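Local coordinates for protein 5-carboxymethyl-2-hydroxymuconate semialdehyde dehydrogenase (Thermus thermophilus, PDB 2D4E) that probably oxidises 5-carboxymethyl-2-hydroxymuconate semialdehyde to the corresponding acid with bound NAD as electron acceptor, as a member of the aldehyde dehydrogenase family, at residues Ile99-Asp113 / Trp200-Glu214. Residues are numbered along the deposited sequence; the frame is centred on the assembly and turned at random.
With NA (sodium ion), chain I.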
loop_
_atom_site.group_PDB
_atom_site.type_symbol
_atom_site.label_atom_id
_atom_site.label_comp_id
_atom_site.label_asym_id
_atom_site.label_seq_id
_atom_site.Cartn_x
_atom_site.Cartn_y
_atom_site.Cartn_z
ATOM N N ILE C 99 10.287 22.719 21.963
ATOM C CA ILE C 99 10.261 23.769 20.950
ATOM C C ILE C 99 9.098 24.701 21.323
ATOM O O ILE C 99 9.216 25.930 21.265
ATOM C CB ILE C 99 10.027 23.181 19.531
ATOM C CG1 ILE C 99 11.312 22.514 19.029
ATOM C CG2 ILE C 99 9.589 24.279 18.561
ATOM C CD1 ILE C 99 11.164 21.810 17.686
ATOM N N GLU C 100 7.983 24.105 21.728
ATOM C CA GLU C 100 6.817 24.879 22.124
ATOM C C GLU C 100 7.109 25.735 23.361
ATOM O O GLU C 100 6.653 26.879 23.455
ATOM C CB GLU C 100 5.631 23.944 22.394
ATOM C CG GLU C 100 5.092 23.282 21.125
ATOM C CD GLU C 100 4.094 22.159 21.394
ATOM O OE1 GLU C 100 3.629 21.539 20.413
ATOM O OE2 GLU C 100 3.776 21.890 22.572
ATOM N N LYS C 101 7.885 25.187 24.294
ATOM C CA LYS C 101 8.218 25.903 25.520
ATOM C C LYS C 101 9.136 27.089 25.256
ATOM O O LYS C 101 9.085 28.094 25.965
ATOM C CB LYS C 101 8.886 24.966 26.534
ATOM C CG LYS C 101 8.800 25.486 27.964
ATOM C CD LYS C 101 9.647 24.685 28.945
ATOM C CE LYS C 101 11.122 25.034 28.813
ATOM N NZ LYS C 101 11.946 24.431 29.900
ATOM N N HIS C 102 9.984 26.964 24.240
ATOM C CA HIS C 102 10.909 28.034 23.886
ATOM C C HIS C 102 10.434 28.767 22.631
ATOM O O HIS C 102 11.206 29.485 22.005
ATOM C CB HIS C 102 12.304 27.454 23.635
ATOM C CG HIS C 102 12.909 26.791 24.833
ATOM N ND1 HIS C 102 13.516 27.497 25.849
ATOM C CD2 HIS C 102 12.990 25.485 25.184
ATOM C CE1 HIS C 102 13.943 26.656 26.774
ATOM N NE2 HIS C 102 13.637 25.429 26.394
ATOM N N ALA C 103 9.163 28.593 22.280
ATOM C CA ALA C 103 8.593 29.203 21.076
ATOM C C ALA C 103 8.855 30.700 20.910
ATOM O O ALA C 103 9.273 31.140 19.841
ATOM C CB ALA C 103 7.095 28.934 21.013
ATOM N N ASP C 104 8.605 31.477 21.957
ATOM C CA ASP C 104 8.815 32.921 21.891
ATOM C C ASP C 104 10.259 33.277 21.539
ATOM O O ASP C 104 10.503 34.120 20.671
ATOM C CB ASP C 104 8.428 33.588 23.219
ATOM C CG ASP C 104 6.938 33.475 23.528
ATOM O OD1 ASP C 104 6.155 33.069 22.640
ATOM O OD2 ASP C 104 6.546 33.808 24.666
ATOM N N GLU C 105 11.212 32.637 22.214
ATOM C CA GLU C 105 12.629 32.888 21.968
ATOM C C GLU C 105 12.998 32.555 20.519
ATOM O O GLU C 105 13.671 33.342 19.847
ATOM C CB GLU C 105 13.489 32.040 22.908
ATOM C CG GLU C 105 13.244 32.267 24.391
ATOM C CD GLU C 105 13.629 31.050 25.230
ATOM O OE1 GLU C 105 14.737 30.505 25.034
ATOM O OE2 GLU C 105 12.824 30.635 26.088
ATOM N N LEU C 106 12.568 31.379 20.053
ATOM C CA LEU C 106 12.851 30.925 18.689
ATOM C C LEU C 106 12.288 31.889 17.640
ATOM O O LEU C 106 12.960 32.229 16.662
ATOM C CB LEU C 106 12.277 29.511 18.473
ATOM C CG LEU C 106 13.037 28.355 19.158
ATOM C CD1 LEU C 106 12.183 27.095 19.203
ATOM C CD2 LEU C 106 14.342 28.093 18.408
ATOM N N ALA C 107 11.057 32.333 17.851
ATOM C CA ALA C 107 10.421 33.254 16.923
ATOM C C ALA C 107 11.198 34.560 16.848
ATOM O O ALA C 107 11.532 35.033 15.765
ATOM C CB ALA C 107 8.990 33.523 17.358
ATOM N N VAL C 108 11.490 35.145 18.003
ATOM C CA VAL C 108 12.223 36.402 18.035
ATOM C C VAL C 108 13.605 36.260 17.411
ATOM O O VAL C 108 14.030 37.095 16.610
ATOM C CB VAL C 108 12.378 36.924 19.482
ATOM C CG1 VAL C 108 13.269 38.156 19.494
ATOM C CG2 VAL C 108 11.007 37.260 20.065
ATOM N N MET C 109 14.301 35.195 17.778
ATOM C CA MET C 109 15.636 34.957 17.260
ATOM C C MET C 109 15.654 34.903 15.732
ATOM O O MET C 109 16.411 35.630 15.081
ATOM C CB MET C 109 16.179 33.647 17.830
ATOM C CG MET C 109 17.623 33.380 17.489
ATOM S SD MET C 109 18.212 31.907 18.335
ATOM C CE MET C 109 18.140 32.456 20.033
ATOM N N GLU C 110 14.816 34.046 15.159
ATOM C CA GLU C 110 14.777 33.910 13.711
ATOM C C GLU C 110 14.262 35.180 13.038
ATOM O O GLU C 110 14.680 35.519 11.929
ATOM C CB GLU C 110 13.919 32.703 13.322
ATOM C CG GLU C 110 13.741 32.531 11.823
ATOM C CD GLU C 110 13.385 31.106 11.434
ATOM O OE1 GLU C 110 12.823 30.916 10.336
ATOM O OE2 GLU C 110 13.678 30.178 12.218
ATOM N N CYS C 111 13.361 35.884 13.712
ATOM C CA CYS C 111 12.820 37.123 13.173
ATOM C C CYS C 111 13.950 38.148 13.029
ATOM O O CYS C 111 14.147 38.735 11.964
ATOM C CB CYS C 111 11.736 37.661 14.105
ATOM S SG CYS C 111 11.117 39.283 13.647
ATOM N N LEU C 112 14.698 38.347 14.110
ATOM C CA LEU C 112 15.810 39.288 14.111
ATOM C C LEU C 112 16.885 38.932 13.091
ATOM O O LEU C 112 17.436 39.803 12.422
ATOM C CB LEU C 112 16.464 39.330 15.495
ATOM C CG LEU C 112 15.668 39.887 16.676
ATOM C CD1 LEU C 112 16.523 39.827 17.934
ATOM C CD2 LEU C 112 15.259 41.322 16.386
ATOM N N ASP C 113 17.171 37.638 12.990
ATOM C CA ASP C 113 18.209 37.097 12.120
ATOM C C ASP C 113 17.859 37.018 10.630
ATOM O O ASP C 113 18.707 37.291 9.779
ATOM C CB ASP C 113 18.582 35.700 12.646
ATOM C CG ASP C 113 19.994 35.264 12.271
ATOM O OD1 ASP C 113 20.775 36.088 11.754
ATOM O OD2 ASP C 113 20.328 34.080 12.519
ATOM N N TRP C 200 23.812 33.113 6.614
ATOM C CA TRP C 200 23.145 34.403 6.787
ATOM C C TRP C 200 22.116 34.476 7.925
ATOM O O TRP C 200 21.574 35.550 8.195
ATOM C CB TRP C 200 22.488 34.850 5.473
ATOM C CG TRP C 200 23.443 35.481 4.512
ATOM C CD1 TRP C 200 24.712 35.912 4.780
ATOM C CD2 TRP C 200 23.190 35.813 3.139
ATOM N NE1 TRP C 200 25.265 36.491 3.663
ATOM C CE2 TRP C 200 24.354 36.445 2.640
ATOM C CE3 TRP C 200 22.094 35.639 2.281
ATOM C CZ2 TRP C 200 24.453 36.904 1.321
ATOM C CZ3 TRP C 200 22.193 36.097 0.961
ATOM C CH2 TRP C 200 23.366 36.720 0.499
ATOM N N SER C 201 21.853 33.349 8.590
ATOM C CA SER C 201 20.898 33.296 9.713
ATOM C C SER C 201 21.182 32.039 10.549
ATOM O O SER C 201 20.329 31.167 10.712
ATOM C CB SER C 201 19.460 33.257 9.181
ATOM O OG SER C 201 19.264 32.148 8.316
ATOM N N PRO C 202 22.384 31.962 11.129
ATOM C CA PRO C 202 22.882 30.854 11.951
ATOM C C PRO C 202 22.345 30.657 13.363
ATOM O O PRO C 202 22.328 29.536 13.869
ATOM C CB PRO C 202 24.376 31.121 11.974
ATOM C CG PRO C 202 24.399 32.616 12.140
ATOM C CD PRO C 202 23.321 33.102 11.174
ATOM N N PHE C 203 21.909 31.738 13.998
ATOM C CA PHE C 203 21.450 31.685 15.386
ATOM C C PHE C 203 20.413 30.644 15.791
ATOM O O PHE C 203 20.614 29.918 16.766
ATOM C CB PHE C 203 20.979 33.078 15.804
ATOM C CG PHE C 203 22.037 34.123 15.657
ATOM C CD1 PHE C 203 21.750 35.346 15.065
ATOM C CD2 PHE C 203 23.344 33.860 16.055
ATOM C CE1 PHE C 203 22.755 36.291 14.864
ATOM C CE2 PHE C 203 24.351 34.797 15.858
ATOM C CZ PHE C 203 24.055 36.013 15.260
ATOM N N THR C 204 19.306 30.575 15.064
ATOM C CA THR C 204 18.251 29.625 15.383
ATOM C C THR C 204 18.735 28.169 15.486
ATOM O O THR C 204 18.227 27.403 16.302
ATOM C CB THR C 204 17.122 29.710 14.337
ATOM O OG1 THR C 204 16.605 31.048 14.304
ATOM C CG2 THR C 204 16.000 28.741 14.680
ATOM N N ALA C 205 19.710 27.791 14.664
ATOM C CA ALA C 205 20.228 26.426 14.684
ATOM C C ALA C 205 20.955 26.119 15.996
ATOM O O ALA C 205 20.787 25.045 16.569
ATOM C CB ALA C 205 21.160 26.201 13.490
ATOM N N THR C 206 21.770 27.053 16.471
ATOM C CA THR C 206 22.476 26.840 17.730
ATOM C C THR C 206 21.447 26.720 18.852
ATOM O O THR C 206 21.619 25.932 19.784
ATOM C CB THR C 206 23.449 28.000 18.028
ATOM O OG1 THR C 206 24.657 27.813 17.274
ATOM C CG2 THR C 206 23.776 28.062 19.516
ATOM N N LYS C 207 20.368 27.491 18.747
ATOM C CA LYS C 207 19.301 27.451 19.743
ATOM C C LYS C 207 18.616 26.080 19.709
ATOM O O LYS C 207 18.306 25.493 20.754
ATOM C CB LYS C 207 18.277 28.556 19.461
ATOM C CG LYS C 207 17.134 28.616 20.465
ATOM C CD LYS C 207 17.629 28.917 21.880
ATOM C CE LYS C 207 16.457 29.032 22.843
ATOM N NZ LYS C 207 16.877 29.477 24.200
ATOM N N LEU C 208 18.385 25.579 18.499
ATOM C CA LEU C 208 17.757 24.286 18.307
ATOM C C LEU C 208 18.622 23.212 18.958
ATOM O O LEU C 208 18.107 22.298 19.606
ATOM C CB LEU C 208 17.590 23.995 16.811
ATOM C CG LEU C 208 17.022 22.621 16.438
ATOM C CD1 LEU C 208 15.648 22.438 17.081
ATOM C CD2 LEU C 208 16.936 22.496 14.907
ATOM N N ALA C 209 19.935 23.316 18.785
ATOM C CA ALA C 209 20.838 22.346 19.395
ATOM C C ALA C 209 20.673 22.390 20.917
ATOM O O ALA C 209 20.690 21.352 21.577
ATOM C CB ALA C 209 22.277 22.645 19.020
ATOM N N GLU C 210 20.502 23.588 21.469
ATOM C CA GLU C 210 20.329 23.720 22.914
ATOM C C GLU C 210 19.112 22.915 23.339
ATOM O O GLU C 210 19.155 22.172 24.319
ATOM C CB GLU C 210 20.134 25.186 23.313
ATOM C CG GLU C 210 21.345 26.067 23.055
ATOM C CD GLU C 210 21.177 27.470 23.610
ATOM O OE1 GLU C 210 22.047 28.324 23.338
ATOM O OE2 GLU C 210 20.182 27.719 24.323
ATOM N N ILE C 211 18.034 23.063 22.580
ATOM C CA ILE C 211 16.796 22.362 22.861
ATOM C C ILE C 211 16.957 20.850 22.745
ATOM O O ILE C 211 16.486 20.112 23.606
ATOM C CB ILE C 211 15.674 22.854 21.927
ATOM C CG1 ILE C 211 15.331 24.307 22.279
ATOM C CG2 ILE C 211 14.449 21.955 22.047
ATOM C CD1 ILE C 211 14.359 24.969 21.332
ATOM N N LEU C 212 17.610 20.376 21.690
ATOM C CA LEU C 212 17.798 18.937 21.553
ATOM C C LEU C 212 18.635 18.408 22.710
ATOM O O LEU C 212 18.480 17.258 23.117
ATOM C CB LEU C 212 18.455 18.588 20.216
ATOM C CG LEU C 212 17.437 18.247 19.118
ATOM C CD1 LEU C 212 16.485 19.425 18.900
ATOM C CD2 LEU C 212 18.157 17.889 17.832
ATOM N N LYS C 213 19.521 19.246 23.246
ATOM C CA LYS C 213 20.337 18.828 24.376
ATOM C C LYS C 213 19.455 18.826 25.622
ATOM O O LYS C 213 19.634 18.002 26.514
ATOM C CB LYS C 213 21.525 19.771 24.585
ATOM C CG LYS C 213 22.362 19.425 25.817
ATOM C CD LYS C 213 23.533 20.381 25.991
ATOM C CE LYS C 213 24.251 20.171 27.327
ATOM N NZ LYS C 213 24.830 18.800 27.461
ATOM N N GLU C 214 18.504 19.754 25.681
ATOM C CA GLU C 214 17.599 19.817 26.818
ATOM C C GLU C 214 16.676 18.598 26.783
ATOM O O GLU C 214 16.157 18.171 27.817
ATOM C CB GLU C 214 16.762 21.102 26.788
ATOM C CG GLU C 214 15.876 21.269 28.023
ATOM C CD GLU C 214 15.018 22.527 27.996
ATOM O OE1 GLU C 214 14.253 22.744 28.958
ATOM O OE2 GLU C 214 15.100 23.300 27.021
HETATM NA NA NA I . 21.052 37.457 9.725
HETATM O O HOH W 1 18.233 32.303 12.773
HETATM O O HOH W 2 21.656 38.272 7.479
#
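D113 meets W200 at a sodium ion, and its carboxylate also reaches S201 and F203. D113 binds the metal through its backbone O and through OD1 at 2.5 Å, and the carbonyl O of W200 is a further ligand. With CG anti to the backbone N (chi1 -155°), the D113 carboxylate lies across S201 and sends OD2 to F203 N, which donates to it over 3.2 Å, nearly in line with the C-O bond. A water also donates to OD2 and lies 2.6 Å from T204 OG1. OD1 of D113 thus serves the metal, OD2 the backbone N of F203 and the water. A second water, with S46 and L47 of the same chain, completes the sodium site.

Farther along, M109 lies across K207, its SD 3.5 Å from K207 CB, while L106 CD1 and I211 CD1 meet tip to tip at 3.7 Å. K207, bent at chi2, brings NZ to E105 OE1 in a salt bridge. The other carboxylate oxygen, E105 OE2, accepts from H102 ND1 at 3.2 Å. On the far edge of that imidazole, H102 NE2 donates to the syn lone pair of E214 OE2 over 2.7 Å, with ring and carboxylate planes 68° apart; K101 NZ forms a salt bridge with E214 OE1. H102 is thus held between two carboxylates, which would tend to favour its protonated form, although the nearby K207 amine would oppose it. A glutamine in place of E214 would probably leave K101 without its charge partner and weaken the hold on H102.

Helices 103-113 and 203-214 run nearly antiparallel (159°), their axes 9.3 Å apart. Helix 203-214 also packs on strand 222-224 of the parallel sheet, and the pair belongs to the Rossmann-type NAD-binding domain of aldehyde dehydrogenases, with the sodium site at one end.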